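Local coordinates for spindle pole body-associated protein VIK1 (Saccharomyces cerevisiae, PDB 2O0A) that recruits the minus-end-directed kinesin motor Kar3 to microtubules and, as a heterodimer with it, cross-links antiparallel microtubules, at residues D73-Q78 with K263-L268; G48-G53 with K278-S283; S196-I201 with L253-L258; S106-L111 with E227-K232. All blocks are in the same frame, centred on the assembly; numbering follows the deposited sequence.

All four contacts lie in the C-terminal motor homology domain of Vik1, which keeps the kinesin fold but has no nucleotide-binding site. Interactions 1, 3 and 4 are built on its central mixed sheet. Interactions 1 and 4, with centres about 12 Å apart, set helices 72-89 and 105-116 against one face; interaction 3, about 13 Å from interaction 4, sets helix 250-261 against the other. Interaction 2, about 18 Å from interaction 1, fastens the small antiparallel sheet to helix 276-289. Along the chain, interaction 2 encloses interaction 1, which encloses interactions 3 and 4, whose segments alternate. Interactions 1, 2 and 4 thus tie the N-terminal half of the domain to its C-terminal half, while interaction 3 lies within the latter.

Interaction 1. Residues D73-Q78 with K263-L268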
loop_
_atom_site.group_PDB
_atom_site.type_symbol
_atom_site.label_atom_id
_atom_site.label_comp_id
_atom_site.label_asym_id
_atom_site.label_seq_id
_atom_site.Cartn_x
_atom_site.Cartn_y
_atom_site.Cartn_z
ATOM N N ASP A 73 5.455 1.551 12.083
ATOM C CA ASP A 73 5.077 2.926 12.437
ATOM C C ASP A 73 5.993 3.971 11.782
ATOM O O ASP A 73 5.517 5.017 11.302
ATOM C CB ASP A 73 5.128 3.110 13.952
ATOM C CG ASP A 73 4.041 2.361 14.690
ATOM O OD1 ASP A 73 3.010 1.966 14.093
ATOM O OD2 ASP A 73 4.212 2.189 15.919
ATOM N N LYS A 74 7.308 3.719 11.791
ATOM C CA LYS A 74 8.273 4.621 11.148
ATOM C C LYS A 74 8.152 4.608 9.622
ATOM O O LYS A 74 8.342 5.636 8.954
ATOM C CB LYS A 74 9.702 4.263 11.576
ATOM C CG LYS A 74 10.728 5.271 11.104
ATOM C CD LYS A 74 12.079 5.057 11.771
ATOM C CE LYS A 74 12.045 5.539 13.211
ATOM N NZ LYS A 74 11.820 7.010 13.321
ATOM N N PHE A 75 7.801 3.450 9.065
ATOM C CA PHE A 75 7.527 3.395 7.621
ATOM C C PHE A 75 6.501 4.469 7.258
ATOM O O PHE A 75 6.690 5.228 6.322
ATOM C CB PHE A 75 7.027 2.021 7.139
ATOM C CG PHE A 75 6.518 2.069 5.728
ATOM C CD1 PHE A 75 7.407 2.057 4.660
ATOM C CD2 PHE A 75 5.154 2.193 5.464
ATOM C CE1 PHE A 75 6.945 2.152 3.347
ATOM C CE2 PHE A 75 4.683 2.291 4.158
ATOM C CZ PHE A 75 5.592 2.269 3.099
ATOM N N PHE A 76 5.411 4.524 8.003
ATOM C CA PHE A 76 4.380 5.481 7.654
ATOM C C PHE A 76 4.792 6.924 7.888
ATOM O O PHE A 76 4.601 7.763 7.009
ATOM C CB PHE A 76 3.070 5.100 8.352
ATOM C CG PHE A 76 2.436 3.908 7.722
ATOM C CD1 PHE A 76 1.957 3.985 6.422
ATOM C CD2 PHE A 76 2.422 2.678 8.368
ATOM C CE1 PHE A 76 1.426 2.874 5.784
ATOM C CE2 PHE A 76 1.880 1.564 7.731
ATOM C CZ PHE A 76 1.383 1.670 6.437
ATOM N N THR A 77 5.388 7.209 9.041
ATOM C CA THR A 77 5.768 8.602 9.348
ATOM C C THR A 77 6.945 9.130 8.519
ATOM O O THR A 77 6.985 10.316 8.169
ATOM C CB THR A 77 6.061 8.797 10.854
ATOM O OG1 THR A 77 7.128 7.937 11.263
ATOM C CG2 THR A 77 4.850 8.448 11.673
ATOM N N GLN A 78 7.901 8.256 8.212
ATOM C CA GLN A 78 9.149 8.646 7.551
ATOM C C GLN A 78 9.129 8.411 6.044
ATOM O O GLN A 78 9.591 9.247 5.264
ATOM C CB GLN A 78 10.306 7.880 8.207
ATOM C CG GLN A 78 11.685 8.017 7.584
ATOM C CD GLN A 78 12.708 7.236 8.392
ATOM O OE1 GLN A 78 12.950 7.540 9.569
ATOM N NE2 GLN A 78 13.291 6.220 7.783
ATOM N N LYS A 263 -3.834 7.779 -7.828
ATOM C CA LYS A 263 -2.391 7.783 -7.649
ATOM C C LYS A 263 -2.022 6.506 -6.911
ATOM O O LYS A 263 -2.703 6.130 -5.968
ATOM C CB LYS A 263 -1.923 8.974 -6.811
ATOM C CG LYS A 263 -2.187 10.346 -7.410
ATOM C CD LYS A 263 -1.238 10.628 -8.552
ATOM C CE LYS A 263 0.124 11.085 -8.074
ATOM N NZ LYS A 263 1.025 11.372 -9.244
ATOM N N SER A 264 -0.943 5.863 -7.350
ATOM C CA SER A 264 -0.526 4.566 -6.786
ATOM C C SER A 264 0.811 4.571 -6.053
ATOM O O SER A 264 1.737 5.330 -6.354
ATOM C CB SER A 264 -0.461 3.477 -7.876
ATOM O OG SER A 264 -1.709 3.264 -8.510
ATOM N N PHE A 265 0.910 3.665 -5.089
ATOM C CA PHE A 265 2.156 3.432 -4.374
ATOM C C PHE A 265 2.227 1.931 -4.153
ATOM O O PHE A 265 1.452 1.386 -3.355
ATOM C CB PHE A 265 2.086 4.177 -3.029
ATOM C CG PHE A 265 3.368 4.181 -2.210
ATOM C CD1 PHE A 265 3.975 5.400 -1.880
ATOM C CD2 PHE A 265 3.912 2.995 -1.675
ATOM C CE1 PHE A 265 5.122 5.454 -1.069
ATOM C CE2 PHE A 265 5.070 3.042 -0.879
ATOM C CZ PHE A 265 5.670 4.277 -0.571
ATOM N N PHE A 266 3.143 1.251 -4.847
ATOM C CA PHE A 266 3.306 -0.193 -4.638
ATOM C C PHE A 266 4.354 -0.436 -3.571
ATOM O O PHE A 266 5.434 0.150 -3.602
ATOM C CB PHE A 266 3.708 -0.885 -5.946
ATOM C CG PHE A 266 2.583 -1.002 -6.937
ATOM C CD1 PHE A 266 1.817 -2.167 -7.002
ATOM C CD2 PHE A 266 2.263 0.064 -7.791
ATOM C CE1 PHE A 266 0.765 -2.274 -7.933
ATOM C CE2 PHE A 266 1.205 -0.047 -8.716
ATOM C CZ PHE A 266 0.469 -1.210 -8.782
ATOM N N LEU A 267 4.023 -1.324 -2.639
ATOM C CA LEU A 267 4.900 -1.685 -1.546
ATOM C C LEU A 267 5.130 -3.197 -1.603
ATOM O O LEU A 267 4.178 -3.974 -1.506
ATOM C CB LEU A 267 4.272 -1.286 -0.199
ATOM C CG LEU A 267 5.147 -1.591 1.017
ATOM C CD1 LEU A 267 6.471 -0.814 0.986
ATOM C CD2 LEU A 267 4.383 -1.316 2.335
ATOM N N LEU A 268 6.381 -3.598 -1.805
ATOM C CA LEU A 268 6.704 -5.023 -1.886
ATOM C C LEU A 268 7.413 -5.436 -0.616
ATOM O O LEU A 268 8.506 -4.970 -0.326
ATOM C CB LEU A 268 7.527 -5.338 -3.142
ATOM C CG LEU A 268 6.619 -5.533 -4.373
ATOM C CD1 LEU A 268 5.898 -4.249 -4.786
ATOM C CD2 LEU A 268 7.415 -6.049 -5.542
#
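Phe-75 drives the far end of its ring onto Leu-267, the two side chains approaching from opposite directions. Its CZ sits astride the isobutyl fork, 3.8 Å from Leu-267 CD1 and 3.9 Å from Leu-267 CD2, while Phe-75 CE1 also lies 3.8 Å from Leu-267 CD1. Phe-265, two residues earlier on the strand, completes the first shell by bringing CE2 to the edge of the Phe-75 ring, near its plane, 4.1 Å from Phe-75 CZ. With its CG anti to the backbone N (chi1 169°), Phe-75 reaches down from helix 72-89 into the angle between these two residues. In the next layer, the CD2 edge of Phe-75 stands 3.6 Å above the plane of the Phe-76 ring, over its centre, and Phe-76 itself packs on Leu-107 and Leu-111 of helix 105-116. Tyr-31 also meets the Phe-75 ring, and Phe-265 is stacked with Tyr-29 and edge-to-face with Tyr-80. The strand is held by backbone hydrogen bonds from Phe-265 and Leu-267 to Ile-97, placing the contact on the central sheet of the motor homology fold. Every touching residue is buried and no hydrogen bond passes between the segments, so helix and sheet are held here by dispersion and exclusion of water, with the shapes of ring and methyls setting their relative position.

Interaction 2. Residues G48-G53 with K278-S283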
loop_
_atom_site.group_PDB
_atom_site.type_symbol
_atom_site.label_atom_id
_atom_site.label_comp_id
_atom_site.label_asym_id
_atom_site.label_seq_id
_atom_site.Cartn_x
_atom_site.Cartn_y
_atom_site.Cartn_z
ATOM N N GLY A 48 18.797 2.294 -3.847
ATOM C CA GLY A 48 17.531 1.588 -4.018
ATOM C C GLY A 48 17.650 0.421 -4.973
ATOM O O GLY A 48 16.847 0.268 -5.882
ATOM N N VAL A 49 18.665 -0.401 -4.765
ATOM C CA VAL A 49 18.929 -1.507 -5.676
ATOM C C VAL A 49 18.986 -2.824 -4.905
ATOM O O VAL A 49 19.589 -2.888 -3.848
ATOM C CB VAL A 49 20.275 -1.301 -6.430
ATOM C CG1 VAL A 49 20.448 -2.370 -7.474
ATOM C CG2 VAL A 49 20.323 0.076 -7.076
ATOM N N ILE A 50 18.342 -3.862 -5.437
ATOM C CA ILE A 50 18.544 -5.233 -4.973
ATOM C C ILE A 50 19.084 -6.020 -6.165
ATOM O O ILE A 50 18.463 -6.052 -7.232
ATOM C CB ILE A 50 17.249 -5.893 -4.451
ATOM C CG1 ILE A 50 16.623 -5.034 -3.350
ATOM C CG2 ILE A 50 17.526 -7.324 -3.945
ATOM C CD1 ILE A 50 15.243 -5.512 -2.914
ATOM N N THR A 51 20.250 -6.625 -5.972
ATOM C CA THR A 51 20.915 -7.384 -7.026
ATOM C C THR A 51 20.999 -8.858 -6.659
ATOM O O THR A 51 21.428 -9.197 -5.558
ATOM C CB THR A 51 22.342 -6.853 -7.254
ATOM O OG1 THR A 51 22.285 -5.475 -7.643
ATOM C CG2 THR A 51 23.051 -7.649 -8.345
ATOM N N GLN A 52 20.581 -9.724 -7.585
ATOM C CA GLN A 52 20.734 -11.170 -7.416
ATOM C C GLN A 52 22.193 -11.537 -7.676
ATOM O O GLN A 52 22.712 -11.300 -8.762
ATOM C CB GLN A 52 19.799 -11.926 -8.360
ATOM C CG GLN A 52 18.337 -11.939 -7.930
ATOM C CD GLN A 52 17.408 -12.530 -8.980
ATOM O OE1 GLN A 52 17.725 -12.547 -10.171
ATOM N NE2 GLN A 52 16.250 -13.014 -8.538
ATOM N N GLY A 53 22.853 -12.095 -6.664
ATOM C CA GLY A 53 24.309 -12.293 -6.684
ATOM C C GLY A 53 24.874 -13.270 -7.700
ATOM O O GLY A 53 26.044 -13.155 -8.081
ATOM N N LYS A 278 10.238 -14.068 -7.644
ATOM C CA LYS A 278 8.980 -13.739 -8.310
ATOM C C LYS A 278 8.561 -12.305 -8.007
ATOM O O LYS A 278 8.159 -11.563 -8.913
ATOM C CB LYS A 278 7.886 -14.708 -7.867
ATOM C CG LYS A 278 7.993 -16.079 -8.530
ATOM C CD LYS A 278 6.986 -16.223 -9.636
ATOM C CE LYS A 278 6.529 -17.679 -9.803
ATOM N NZ LYS A 278 7.651 -18.608 -10.138
ATOM N N LEU A 279 8.671 -11.916 -6.736
ATOM C CA LEU A 279 8.343 -10.548 -6.330
ATOM C C LEU A 279 9.290 -9.523 -6.966
ATOM O O LEU A 279 8.859 -8.439 -7.371
ATOM C CB LEU A 279 8.257 -10.407 -4.794
ATOM C CG LEU A 279 6.881 -10.703 -4.145
ATOM C CD1 LEU A 279 6.345 -12.106 -4.430
ATOM C CD2 LEU A 279 6.856 -10.419 -2.633
ATOM N N LEU A 280 10.572 -9.866 -7.104
ATOM C CA LEU A 280 11.485 -8.985 -7.841
ATOM C C LEU A 280 11.052 -8.849 -9.299
ATOM O O LEU A 280 11.004 -7.755 -9.833
ATOM C CB LEU A 280 12.935 -9.474 -7.733
ATOM C CG LEU A 280 13.558 -9.404 -6.337
ATOM C CD1 LEU A 280 14.860 -10.182 -6.330
ATOM C CD2 LEU A 280 13.781 -7.944 -5.907
ATOM N N THR A 281 10.700 -9.962 -9.944
ATOM C CA THR A 281 10.204 -9.889 -11.320
ATOM C C THR A 281 8.978 -8.975 -11.460
ATOM O O THR A 281 8.891 -8.157 -12.374
ATOM C CB THR A 281 9.921 -11.297 -11.874
ATOM O OG1 THR A 281 11.155 -12.015 -11.922
ATOM C CG2 THR A 281 9.304 -11.225 -13.284
ATOM N N ILE A 282 8.044 -9.102 -10.529
ATOM C CA ILE A 282 6.833 -8.289 -10.545
ATOM C C ILE A 282 7.168 -6.817 -10.363
ATOM O O ILE A 282 6.592 -5.965 -11.039
ATOM C CB ILE A 282 5.817 -8.800 -9.513
ATOM C CG1 ILE A 282 5.366 -10.203 -9.937
ATOM C CG2 ILE A 282 4.611 -7.849 -9.407
ATOM C CD1 ILE A 282 4.507 -10.930 -8.954
ATOM N N SER A 283 8.137 -6.541 -9.496
ATOM C CA SER A 283 8.577 -5.167 -9.261
ATOM C C SER A 283 9.047 -4.512 -10.560
ATOM O O SER A 283 8.827 -3.318 -10.776
ATOM C CB SER A 283 9.651 -5.107 -8.164
ATOM O OG SER A 283 10.934 -5.491 -8.642
#
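Leu-280 divides its two methyls between Ile-50 and Gln-52, which project from the same side of strand 49-52. The apolar half is methyl against methyl: Leu-280 CD2 lies 4.1 Å from Ile-50 CD1, the side chains crossing at about a right angle. In the mixed half, Leu-280 CD1 is 3.9 Å from Gln-52 NE2, the two chains arriving from opposite directions. Gln-52 can reach this far from the strand because its chain stays extended beyond CG (chi2 172°). Strand 49-52 is the middle member of the small three-stranded antiparallel sheet that forms a lobe beside the main sheet in kinesin heads, and helix 276-289 is the last helix of the modelled chain; Tyr-59 of strand 58-60 also touches Leu-280. The polar contacts run to other partners. Gln-52 OE1 is hydrogen-bonded to Ser-55 OG, and Gln-52 NE2 makes a weak bond to Asn-277 OD1; together they probably limit rotation of the amide. Within the helix, Ser-283 OG donates to Leu-280 O at 2.6 Å, in the carbonyl plane and on a lone pair. At the start of the strand, Gly-48 and Val-49 sit across from Asp-44 of the adjoining strand as a G1 beta bulge.

Interaction 3. Residues S196-I201 with L253-L258; sequences SGMGII and LVLKKL
The antiparallel part of the central sheet, here strand 197-201, packs against helix 253-258, as helices flank the sheet in the kinesin motor fold. Their axes approach to 11.4 Å and run 48° apart, a separation bridged by side chains from both sides. Met-198 does most of the reaching. Its chain runs out extended and then bends at the sulfur (chi3 74°), turning the terminal methyl toward Val-254: Met-198 CE lies 3.7 Å from Val-254 CG1 and 3.8 Å from Val-254 CB. The sulfur itself is pressed alongside Leu-255, with Met-198 SD 3.8 Å from Leu-255 CG and 3.9 Å from Leu-255 CD2, the two chains lying side by side and running opposite ways. Two residues along the strand, on the same side, Ile-200 meets Val-254 tip to tip, its CD1 set evenly 4.1 Å from both Val-254 CG1 and Val-254 CG2. Val-254 is therefore gripped by two residues of the strand, while Leu-158 and Phe-160 of strand 157-160 touch it as well; Leu-255 continues onto Phe-237 and Ile-241 of helix 231-243. Replacing Met-198 with an alanine would probably open a gap between sheet and helix, leaving Leu-255 without its strand partner and Val-254 with Ile-200 alone from this strand. Since no hydrogen bond joins the two segments and all four touching residues are buried, the pairing depends on the fit of thioether, methyl and branched chains.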
loop_
_atom_site.group_PDB
_atom_site.type_symbol
_atom_site.label_atom_id
_atom_site.label_comp_id
_atom_site.label_asym_id
_atom_site.label_seq_id
_atom_site.Cartn_x
_atom_site.Cartn_y
_atom_site.Cartn_z
ATOM N N SER A 196 -6.659 -17.523 -0.926
ATOM C CA SER A 196 -6.368 -16.549 -1.978
ATOM C C SER A 196 -7.413 -15.440 -2.069
ATOM O O SER A 196 -8.601 -15.655 -1.820
ATOM C CB SER A 196 -6.233 -17.248 -3.335
ATOM O OG SER A 196 -6.260 -16.302 -4.395
ATOM N N GLY A 197 -6.946 -14.248 -2.435
ATOM C CA GLY A 197 -7.816 -13.126 -2.718
ATOM C C GLY A 197 -7.143 -11.789 -2.482
ATOM O O GLY A 197 -5.941 -11.640 -2.661
ATOM N N MET A 198 -7.932 -10.821 -2.047
ATOM C CA MET A 198 -7.441 -9.466 -1.919
ATOM C C MET A 198 -8.238 -8.722 -0.863
ATOM O O MET A 198 -9.470 -8.697 -0.900
ATOM C CB MET A 198 -7.571 -8.762 -3.261
ATOM C CG MET A 198 -7.026 -7.331 -3.300
ATOM S SD MET A 198 -7.046 -6.640 -4.968
ATOM C CE MET A 198 -8.781 -6.328 -5.160
ATOM N N GLY A 199 -7.536 -8.113 0.084
ATOM C CA GLY A 199 -8.198 -7.200 1.001
ATOM C C GLY A 199 -8.292 -5.801 0.410
ATOM O O GLY A 199 -7.376 -5.343 -0.279
ATOM N N ILE A 200 -9.411 -5.130 0.663
ATOM C CA ILE A 200 -9.585 -3.740 0.261
ATOM C C ILE A 200 -10.040 -2.931 1.461
ATOM O O ILE A 200 -11.095 -3.194 2.040
ATOM C CB ILE A 200 -10.650 -3.551 -0.839
ATOM C CG1 ILE A 200 -10.336 -4.419 -2.059
ATOM C CG2 ILE A 200 -10.770 -2.070 -1.206
ATOM C CD1 ILE A 200 -11.515 -4.542 -3.030
ATOM N N ILE A 201 -9.236 -1.942 1.833
ATOM C CA ILE A 201 -9.651 -0.972 2.828
ATOM C C ILE A 201 -9.854 0.349 2.113
ATOM O O ILE A 201 -8.977 0.796 1.415
ATOM C CB ILE A 201 -8.617 -0.873 3.973
ATOM C CG1 ILE A 201 -8.853 -2.037 4.932
ATOM C CG2 ILE A 201 -8.734 0.477 4.728
ATOM C CD1 ILE A 201 -7.833 -2.188 6.029
ATOM N N LEU A 253 -10.773 -6.064 -11.971
ATOM C CA LEU A 253 -11.457 -4.794 -12.227
ATOM C C LEU A 253 -11.096 -3.731 -11.180
ATOM O O LEU A 253 -10.868 -2.568 -11.524
ATOM C CB LEU A 253 -12.975 -4.990 -12.333
ATOM C CG LEU A 253 -13.496 -5.764 -13.559
ATOM C CD1 LEU A 253 -15.012 -5.862 -13.526
ATOM C CD2 LEU A 253 -13.048 -5.159 -14.889
ATOM N N VAL A 254 -11.027 -4.130 -9.909
ATOM C CA VAL A 254 -10.566 -3.213 -8.846
ATOM C C VAL A 254 -9.148 -2.688 -9.110
ATOM O O VAL A 254 -8.906 -1.476 -9.091
ATOM C CB VAL A 254 -10.613 -3.874 -7.446
ATOM C CG1 VAL A 254 -9.893 -2.997 -6.405
ATOM C CG2 VAL A 254 -12.039 -4.111 -7.030
ATOM N N LEU A 255 -8.225 -3.611 -9.363
ATOM C CA LEU A 255 -6.826 -3.267 -9.596
ATOM C C LEU A 255 -6.656 -2.386 -10.835
ATOM O O LEU A 255 -5.966 -1.372 -10.802
ATOM C CB LEU A 255 -5.976 -4.532 -9.685
ATOM C CG LEU A 255 -5.841 -5.258 -8.343
ATOM C CD1 LEU A 255 -5.310 -6.669 -8.552
ATOM C CD2 LEU A 255 -4.931 -4.462 -7.438
ATOM N N LYS A 256 -7.350 -2.739 -11.910
ATOM C CA LYS A 256 -7.287 -1.915 -13.112
ATOM C C LYS A 256 -7.815 -0.517 -12.877
ATOM O O LYS A 256 -7.236 0.456 -13.369
ATOM C CB LYS A 256 -8.077 -2.561 -14.242
ATOM C CG LYS A 256 -7.350 -3.712 -14.866
ATOM C CD LYS A 256 -8.267 -4.543 -15.751
ATOM C CE LYS A 256 -7.527 -5.757 -16.270
ATOM N NZ LYS A 256 -6.461 -5.404 -17.251
ATOM N N LYS A 257 -8.921 -0.420 -12.142
ATOM C CA LYS A 257 -9.524 0.866 -11.821
ATOM C C LYS A 257 -8.596 1.727 -10.977
ATOM O O LYS A 257 -8.436 2.907 -11.230
ATOM C CB LYS A 257 -10.865 0.685 -11.096
ATOM C CG LYS A 257 -11.524 2.006 -10.701
ATOM C CD LYS A 257 -11.979 2.783 -11.927
ATOM C CE LYS A 257 -13.093 3.729 -11.581
ATOM N NZ LYS A 257 -13.704 4.256 -12.832
ATOM N N LEU A 258 -7.972 1.134 -9.960
ATOM C CA LEU A 258 -7.088 1.923 -9.110
ATOM C C LEU A 258 -5.830 2.403 -9.827
ATOM O O LEU A 258 -5.395 3.536 -9.662
ATOM C CB LEU A 258 -6.715 1.124 -7.865
ATOM C CG LEU A 258 -7.868 0.862 -6.905
ATOM C CD1 LEU A 258 -7.323 0.058 -5.739
ATOM C CD2 LEU A 258 -8.486 2.177 -6.419
#

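Interaction 4. Residues S106-L111 with E227-K232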
loop_
_atom_site.group_PDB
_atom_site.type_symbol
_atom_site.label_atom_id
_atom_site.label_comp_id
_atom_site.label_asym_id
_atom_site.label_seq_id
_atom_site.Cartn_x
_atom_site.Cartn_y
_atom_site.Cartn_z
ATOM N N SER A 106 0.165 -6.398 11.122
ATOM C CA SER A 106 0.832 -5.300 11.808
ATOM C C SER A 106 0.946 -4.054 10.921
ATOM O O SER A 106 0.885 -2.919 11.414
ATOM C CB SER A 106 2.221 -5.724 12.313
ATOM O OG SER A 106 3.053 -6.039 11.220
ATOM N N LEU A 107 1.111 -4.264 9.614
ATOM C CA LEU A 107 1.193 -3.138 8.673
ATOM C C LEU A 107 -0.143 -2.412 8.596
ATOM O O LEU A 107 -0.201 -1.169 8.604
ATOM C CB LEU A 107 1.634 -3.606 7.281
ATOM C CG LEU A 107 1.959 -2.463 6.319
ATOM C CD1 LEU A 107 3.298 -1.752 6.699
ATOM C CD2 LEU A 107 2.009 -2.971 4.886
ATOM N N ARG A 108 -1.216 -3.197 8.534
ATOM C CA ARG A 108 -2.573 -2.678 8.540
ATOM C C ARG A 108 -2.860 -1.850 9.800
ATOM O O ARG A 108 -3.366 -0.730 9.716
ATOM C CB ARG A 108 -3.568 -3.836 8.392
ATOM C CG ARG A 108 -5.005 -3.371 8.211
ATOM C CD ARG A 108 -5.973 -4.530 8.386
ATOM N NE ARG A 108 -5.558 -5.656 7.575
ATOM C CZ ARG A 108 -5.393 -6.915 7.986
ATOM N NH1 ARG A 108 -5.679 -7.325 9.221
ATOM N NH2 ARG A 108 -4.977 -7.805 7.109
ATOM N N GLU A 109 -2.482 -2.406 10.953
ATOM C CA GLU A 109 -2.610 -1.753 12.250
ATOM C C GLU A 109 -1.867 -0.413 12.249
ATOM O O GLU A 109 -2.417 0.626 12.620
ATOM C CB GLU A 109 -1.995 -2.685 13.293
ATOM C CG GLU A 109 -2.046 -2.231 14.729
ATOM C CD GLU A 109 -1.484 -3.289 15.670
ATOM O OE1 GLU A 109 -0.313 -3.700 15.501
ATOM O OE2 GLU A 109 -2.224 -3.718 16.578
ATOM N N SER A 110 -0.616 -0.451 11.798
ATOM C CA SER A 110 0.224 0.741 11.756
ATOM C C SER A 110 -0.340 1.807 10.831
ATOM O O SER A 110 -0.275 2.997 11.141
ATOM C CB SER A 110 1.656 0.378 11.358
ATOM O OG SER A 110 2.241 -0.370 12.422
ATOM N N LEU A 111 -0.912 1.364 9.715
ATOM C CA LEU A 111 -1.503 2.291 8.763
ATOM C C LEU A 111 -2.633 3.060 9.430
ATOM O O LEU A 111 -2.687 4.282 9.363
ATOM C CB LEU A 111 -2.046 1.541 7.540
ATOM C CG LEU A 111 -2.839 2.381 6.538
ATOM C CD1 LEU A 111 -2.010 3.508 5.926
ATOM C CD2 LEU A 111 -3.388 1.478 5.463
ATOM N N GLU A 227 -4.440 -5.173 0.009
ATOM C CA GLU A 227 -3.551 -6.188 0.559
ATOM C C GLU A 227 -3.596 -7.429 -0.321
ATOM O O GLU A 227 -4.640 -8.061 -0.471
ATOM C CB GLU A 227 -3.930 -6.537 1.995
ATOM C CG GLU A 227 -3.632 -5.409 2.968
ATOM C CD GLU A 227 -4.143 -5.717 4.363
ATOM O OE1 GLU A 227 -5.312 -5.404 4.653
ATOM O OE2 GLU A 227 -3.369 -6.243 5.165
ATOM N N LEU A 228 -2.451 -7.758 -0.896
ATOM C CA LEU A 228 -2.284 -9.005 -1.622
ATOM C C LEU A 228 -1.242 -9.784 -0.832
ATOM O O LEU A 228 -0.059 -9.599 -1.035
ATOM C CB LEU A 228 -1.832 -8.727 -3.053
ATOM C CG LEU A 228 -2.865 -8.029 -3.944
ATOM C CD1 LEU A 228 -2.209 -7.366 -5.114
ATOM C CD2 LEU A 228 -3.953 -9.034 -4.372
ATOM N N ASN A 229 -1.696 -10.628 0.093
ATOM C CA ASN A 229 -0.813 -11.062 1.191
ATOM C C ASN A 229 -0.412 -12.540 1.156
ATOM O O ASN A 229 0.051 -13.093 2.163
ATOM C CB ASN A 229 -1.399 -10.684 2.566
ATOM C CG ASN A 229 -1.369 -9.167 2.852
ATOM O OD1 ASN A 229 -0.903 -8.342 2.036
ATOM N ND2 ASN A 229 -1.872 -8.803 4.027
ATOM N N ASN A 230 -0.574 -13.155 -0.009
ATOM C CA ASN A 230 0.025 -14.465 -0.284
ATOM C C ASN A 230 0.403 -14.591 -1.762
ATOM O O ASN A 230 -0.050 -13.785 -2.584
ATOM C CB ASN A 230 -0.876 -15.608 0.215
ATOM C CG ASN A 230 -2.292 -15.526 -0.317
ATOM O OD1 ASN A 230 -3.254 -15.609 0.455
ATOM N ND2 ASN A 230 -2.435 -15.388 -1.632
ATOM N N LEU A 231 1.257 -15.565 -2.098
ATOM C CA LEU A 231 1.798 -15.652 -3.465
ATOM C C LEU A 231 0.712 -15.841 -4.509
ATOM O O LEU A 231 0.778 -15.244 -5.585
ATOM C CB LEU A 231 2.859 -16.759 -3.618
ATOM C CG LEU A 231 3.526 -16.793 -5.008
ATOM C CD1 LEU A 231 4.406 -15.567 -5.270
ATOM C CD2 LEU A 231 4.334 -18.066 -5.220
ATOM N N LYS A 232 -0.287 -16.660 -4.193
ATOM C CA LYS A 232 -1.385 -16.883 -5.130
ATOM C C LYS A 232 -2.076 -15.574 -5.497
ATOM O O LYS A 232 -2.302 -15.308 -6.678
ATOM C CB LYS A 232 -2.401 -17.877 -4.575
ATOM C CG LYS A 232 -2.223 -19.298 -5.101
ATOM C CD LYS A 232 -3.456 -20.151 -4.814
ATOM C CE LYS A 232 -4.424 -20.195 -5.997
ATOM N NZ LYS A 232 -5.198 -18.936 -6.181
#
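The guanidinium of Arg-108 meets the carboxylate of Glu-227 at its edge, with Glu-227 CD in the guanidinium plane, yet the two flat groups are turned 57° apart. On the carboxylate side, Arg-108 NH2 and Asn-229 ND2 both come to Glu-227 OE2 from one face. The salt bridge ties the end of central strand 221-228 to helix 105-116, which by its place after strand 94-99 probably corresponds to the helix that follows the P-loop in kinesin motors. Its grip is side-on, through NE and one terminal nitrogen. Arg-108 NE donates to the syn lone pair of Glu-227 OE1 at 2.9 Å in a nearly straight bond (168°). The second bond, from Arg-108 NH2 to Glu-227 OE2 at 3.0 Å, is more bent and tilted from both planes, in keeping with the twist between the groups. Extended through chi1 and chi2, the arginine chain turns at chi3 (-50°) and lays the NE edge against the glutamate. The rest of the group is held too: NH1 bonds to Phe-185 O and Cys-187 O, and NH2 has a second anionic partner in Asp-188. This setting is likely to keep the buried glutamate ionised. A leucine in place of Glu-227 would probably leave the NE of Arg-108 without its acceptor, in a buried place, and take from Asn-229 ND2 one of its two acceptors. Asn-229 ND2, which also bonds Asp-188 OD2, donates to Glu-227 OE2 at 3.2 Å from above the carboxylate plane.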